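Local coordinates for DUF357 domain-containing protein (Archaeoglobus fulgidus DSM 4304, PDB 2OO2) that is of unknown function but folds into a compact bundle of three helices and belongs to the DUF357 family, at residues 13-18 / 37-42. Numbering follows the deposited sequence.
Sequences KWLERI and AYISDS
The I39 side chain meets I18 and L15, using a different branch for each. Its CG1 comes within 3.6 Å of I18 CG2, the shortest approach between the two segments, and the two isoleucines lie obliquely across one another. I39 CD1 also lies 4.1 Å from I18 CG2. The split follows from the first torsion of I39: with chi1 at -72°, CG1 stands anti to the carbonyl carbon and faces I18, while CG2 is placed 4.1 Å from L15 CD1. L15 CD1 is also 4.0 Å from I39 O, and the two methyls of the L15 fork face S42 OG together, CD1 and CD2 each 3.7 Å away. That oxygen makes no hydrogen bond across the contact; it bonds to the carbonyl O of A54 on helix 51-70, so its polar need is met while the L15 methyls lie against it. Replacing I39 by alanine would probably open a gap beside I18 and take from L15 CD1 its contact with the CG2 methyl. The segment axes approach to 11.0 Å at 139° between their directions, a spacing bridged by side chains. Helix 51-70 completes the three-helix core, A61 and W62 touching I18 and V58 touching S42. With no hydrogen bond or salt bridge joining the segments, the direct contact is mainly van der Waals packing of buried aliphatic groups, modest in area and supplemented by helix 51-70.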
loop_
_atom_site.group_PDB
_atom_site.type_symbol
_atom_site.label_atom_id
_atom_site.label_comp_id
_atom_site.label_asym_id
_atom_site.label_seq_id
_atom_site.Cartn_x
_atom_site.Cartn_y
_atom_site.Cartn_z
ATOM N N LYS A 13 11.228 -9.006 -3.640
ATOM C CA LYS A 13 11.160 -8.806 -5.069
ATOM C C LYS A 13 10.866 -7.286 -5.215
ATOM O O LYS A 13 11.571 -6.556 -5.902
ATOM C CB LYS A 13 9.941 -9.532 -5.606
ATOM C CG LYS A 13 9.642 -9.316 -7.101
ATOM C CD LYS A 13 8.228 -9.654 -7.501
ATOM C CE LYS A 13 7.987 -11.164 -7.426
ATOM N NZ LYS A 13 6.584 -11.655 -7.821
ATOM N N TRP A 14 9.894 -6.854 -4.459
ATOM C CA TRP A 14 9.384 -5.451 -4.613
ATOM C C TRP A 14 10.318 -4.461 -3.952
ATOM O O TRP A 14 10.390 -3.207 -4.310
ATOM C CB TRP A 14 8.009 -5.468 -4.038
ATOM C CG TRP A 14 7.022 -6.027 -5.000
ATOM C CD1 TRP A 14 6.223 -7.117 -4.826
ATOM C CD2 TRP A 14 6.709 -5.504 -6.289
ATOM N NE1 TRP A 14 5.450 -7.332 -5.933
ATOM C CE2 TRP A 14 5.711 -6.314 -6.837
ATOM C CE3 TRP A 14 7.190 -4.388 -7.041
ATOM C CZ2 TRP A 14 5.199 -6.099 -8.116
ATOM C CZ3 TRP A 14 6.675 -4.169 -8.303
ATOM C CH2 TRP A 14 5.687 -4.997 -8.834
ATOM N N LEU A 15 11.011 -4.929 -2.942
ATOM C CA LEU A 15 12.007 -4.155 -2.276
ATOM C C LEU A 15 13.253 -3.998 -3.120
ATOM O O LEU A 15 13.761 -2.907 -3.247
ATOM C CB LEU A 15 12.319 -4.705 -0.895
ATOM C CG LEU A 15 13.153 -4.016 0.135
ATOM C CD1 LEU A 15 12.634 -2.660 0.584
ATOM C CD2 LEU A 15 13.124 -4.943 1.354
ATOM N N GLU A 16 13.751 -5.065 -3.739
ATOM C CA GLU A 16 14.887 -4.891 -4.630
ATOM C C GLU A 16 14.515 -3.974 -5.843
ATOM O O GLU A 16 15.337 -3.202 -6.284
ATOM C CB GLU A 16 15.370 -6.210 -5.115
ATOM C CG GLU A 16 15.787 -7.103 -3.970
ATOM C CD GLU A 16 16.062 -8.561 -4.447
ATOM O OE1 GLU A 16 15.717 -8.940 -5.611
ATOM O OE2 GLU A 16 16.631 -9.313 -3.622
ATOM N N ARG A 17 13.282 -4.027 -6.308
ATOM C CA ARG A 17 12.859 -3.225 -7.454
ATOM C C ARG A 17 12.842 -1.753 -7.012
ATOM O O ARG A 17 13.359 -0.905 -7.747
ATOM C CB ARG A 17 11.486 -3.683 -7.986
ATOM C CG ARG A 17 11.560 -5.015 -8.842
ATOM C CD ARG A 17 10.195 -5.565 -9.035
ATOM N NE ARG A 17 10.244 -6.833 -9.792
ATOM C CZ ARG A 17 9.140 -7.491 -10.147
ATOM N NH1 ARG A 17 7.939 -7.026 -9.813
ATOM N NH2 ARG A 17 9.239 -8.630 -10.805
ATOM N N ILE A 18 12.300 -1.450 -5.828
ATOM C CA ILE A 18 12.090 -0.016 -5.453
ATOM C C ILE A 18 13.405 0.679 -5.067
ATOM O O ILE A 18 13.615 1.901 -5.287
ATOM C CB ILE A 18 10.990 0.105 -4.366
ATOM C CG1 ILE A 18 10.418 1.520 -4.377
ATOM C CG2 ILE A 18 11.460 -0.359 -2.932
ATOM C CD1 ILE A 18 9.173 1.699 -3.425
ATOM N N ALA A 37 11.407 6.453 3.862
ATOM C CA ALA A 37 11.014 6.161 5.275
ATOM C C ALA A 37 10.420 4.740 5.235
ATOM O O ALA A 37 10.890 3.789 6.016
ATOM C CB ALA A 37 10.013 7.145 5.840
ATOM N N TYR A 38 9.484 4.480 4.289
ATOM C CA TYR A 38 8.913 3.025 4.282
ATOM C C TYR A 38 9.860 2.062 3.704
ATOM O O TYR A 38 9.917 0.784 4.207
ATOM C CB TYR A 38 7.619 2.997 3.443
ATOM C CG TYR A 38 6.420 3.620 4.094
ATOM C CD1 TYR A 38 5.753 3.006 5.095
ATOM C CD2 TYR A 38 5.900 4.878 3.652
ATOM C CE1 TYR A 38 4.643 3.488 5.678
ATOM C CE2 TYR A 38 4.721 5.411 4.248
ATOM C CZ TYR A 38 4.102 4.739 5.259
ATOM O OH TYR A 38 2.938 5.182 5.931
ATOM N N ILE A 39 10.660 2.418 2.720
ATOM C CA ILE A 39 11.825 1.510 2.305
ATOM C C ILE A 39 12.699 1.088 3.489
ATOM O O ILE A 39 12.914 -0.170 3.710
ATOM C CB ILE A 39 12.751 2.009 1.153
ATOM C CG1 ILE A 39 12.040 1.952 -0.203
ATOM C CG2 ILE A 39 14.104 1.154 1.032
ATOM C CD1 ILE A 39 12.581 3.140 -1.164
ATOM N N SER A 40 13.180 2.086 4.264
ATOM C CA SER A 40 13.976 1.782 5.502
ATOM C C SER A 40 13.226 0.803 6.433
ATOM O O SER A 40 13.797 -0.262 6.901
ATOM C CB SER A 40 14.320 3.044 6.294
ATOM O OG SER A 40 15.179 2.730 7.392
ATOM N N ASP A 41 11.958 1.144 6.728
ATOM C CA ASP A 41 11.100 0.340 7.600
ATOM C C ASP A 41 10.897 -1.052 6.996
ATOM O O ASP A 41 11.094 -2.127 7.742
ATOM C CB ASP A 41 9.744 1.056 7.760
ATOM C CG ASP A 41 9.709 2.039 8.918
ATOM O OD1 ASP A 41 10.736 2.429 9.514
ATOM O OD2 ASP A 41 8.551 2.354 9.267
ATOM N N SER A 42 10.520 -1.158 5.697
ATOM C CA SER A 42 10.392 -2.582 5.131
ATOM C C SER A 42 11.652 -3.422 5.340
ATOM O O SER A 42 11.571 -4.681 5.781
ATOM C CB SER A 42 10.047 -2.436 3.646
ATOM O OG SER A 42 10.002 -3.660 2.938
#